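Putative redox protein (Lactobacillus casei, PDB 2QL8) is an OsmC/Ohr-family protein that probably acts as an oxidoreductase, perhaps reducing peroxides, and pairs here as a two-fold symmetric dimer. Local coordinates at the interface of chains A and B. Residues are numbered along the deposited sequence; one frame, centred on the assembly and turned at random. Chains: chain A/B, Putative redox protein.

The interface of chains A and B. Residues chain A 4, 6-7, 10; chain B 84-86, 95.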
# COMPACT_ATOMS: atom_id res chain seq x y z
N ASP A 4 -13.21 11.41 12.82
CA ASP A 4 -12.38 10.41 13.49
C ASP A 4 -11.21 11.16 14.17
O ASP A 4 -10.24 11.61 13.54
CB ASP A 4 -11.92 9.36 12.51
CG ASP A 4 -11.02 8.32 13.13
OD1 ASP A 4 -10.77 8.36 14.34
OD2 ASP A 4 -10.53 7.45 12.37
N ARG A 6 -8.95 10.08 15.92
CA ARG A 6 -7.64 9.44 15.81
C ARG A 6 -6.68 10.21 14.89
O ARG A 6 -5.48 9.95 14.90
CB ARG A 6 -7.76 7.99 15.40
CG ARG A 6 -8.53 7.14 16.38
CD ARG A 6 -8.65 5.70 15.95
NE ARG A 6 -9.38 5.65 14.70
CZ ARG A 6 -9.41 4.59 13.90
NH1 ARG A 6 -8.79 3.48 14.21
NH2 ARG A 6 -10.07 4.67 12.77
N TRP A 7 -7.20 11.12 14.06
CA TRP A 7 -6.36 12.00 13.27
C TRP A 7 -5.85 13.23 14.01
O TRP A 7 -5.09 14.01 13.43
CB TRP A 7 -7.15 12.47 12.05
CG TRP A 7 -7.25 11.45 10.93
CD1 TRP A 7 -8.23 10.51 10.78
CD2 TRP A 7 -6.32 11.25 9.87
NE1 TRP A 7 -7.98 9.76 9.66
CE2 TRP A 7 -6.83 10.20 9.07
CE3 TRP A 7 -5.15 11.88 9.49
CZ2 TRP A 7 -6.16 9.75 7.91
CZ3 TRP A 7 -4.49 11.44 8.34
CH2 TRP A 7 -5.00 10.37 7.56
N PRO A 10 -1.20 12.79 15.17
CA PRO A 10 -0.44 11.57 14.85
C PRO A 10 1.05 11.65 15.17
O PRO A 10 1.62 12.75 15.38
CB PRO A 10 -0.66 11.43 13.31
CG PRO A 10 -1.92 12.21 13.07
CD PRO A 10 -1.79 13.40 13.98
N ALA B 84 -1.58 8.55 8.05
CA ALA B 84 -1.11 8.87 9.41
C ALA B 84 -0.63 7.60 10.11
O ALA B 84 -1.25 6.56 9.99
CB ALA B 84 -2.21 9.55 10.23
N PHE B 85 0.43 7.75 10.90
CA PHE B 85 0.99 6.75 11.77
C PHE B 85 0.64 7.19 13.18
O PHE B 85 0.95 8.31 13.58
CB PHE B 85 2.47 6.72 11.52
CG PHE B 85 3.28 5.79 12.40
CD1 PHE B 85 2.90 4.46 12.66
CD2 PHE B 85 4.49 6.24 12.94
CE1 PHE B 85 3.70 3.65 13.40
CE2 PHE B 85 5.26 5.40 13.71
CZ PHE B 85 4.86 4.12 13.93
N ILE B 86 -0.05 6.28 13.90
CA ILE B 86 -0.49 6.55 15.26
C ILE B 86 -0.16 5.35 16.18
O ILE B 86 0.07 4.23 15.71
CB ILE B 86 -2.04 6.86 15.35
CG1 ILE B 86 -2.88 5.60 15.06
CG2 ILE B 86 -2.41 8.05 14.44
CD1 ILE B 86 -4.37 5.80 15.22
N LEU B 95 -3.78 5.26 9.57
CA LEU B 95 -5.05 5.79 9.12
C LEU B 95 -4.85 6.25 7.67
O LEU B 95 -3.78 6.79 7.33
CB LEU B 95 -5.51 7.00 9.94
CG LEU B 95 -5.61 6.78 11.45
CD1 LEU B 95 -5.91 8.12 12.18
CD2 LEU B 95 -6.59 5.68 11.83
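The short 3-10 helix 5-7 of chain A and the loop around it, A:Asp4 to A:Pro10, lie against strands 77-88 and 91-102 of chain B. Both chains belong to the OsmC/Ohr family, whose members typically work as intertwined dimers, and this N-terminal arm reaching onto the partner's sheet fits that pattern; the two-fold repeats it with the chains exchanged. B:Leu95 divides its branches between A:Trp7 and A:Arg6, its side chain running past the indole in the opposite direction. Its CD1 sits over the five-membered ring of A:Trp7, 3.6 Å from the ring centroid, while CB of B:Leu95 rests on the same indole nearer its rim, 3.5 Å from CZ2 of A:Trp7. The other methyl, CD2 of B:Leu95, is centred over one face of the guanidinium, 3.7 Å from CZ of A:Arg6. That flat group is steadied from its own chain: NE and NH2 grip the A:Asp4 carboxylate side-on, and the salt bridge from A:Arg6 NH2 to A:Asp4 OD2 measures 2.8 Å. A bend in the arginine chain (chi3 -62°) turns its head back to this carboxylate. A:Asp4 OD1 also accepts a hydrogen bond from the backbone N of A:Arg6, 3.0 Å away and from above the carboxylate plane. Further along the indole, the B:Ala84 methyl lies over the six-membered ring, 4.0 Å from its centroid, and also touches CG of A:Pro10. Cut back to an alanine, A:Trp7 would probably leave B:Leu95 and B:Ala84 without the aromatic face they share and weaken the arm's hold on the sheet. B:Ile86 closes the other end, setting CG2 4.0 Å from CB of A:Pro10 and CD1 against CB of A:Arg6. That same CB of A:Pro10 meets the backbone O of B:Phe85 at 3.5 Å.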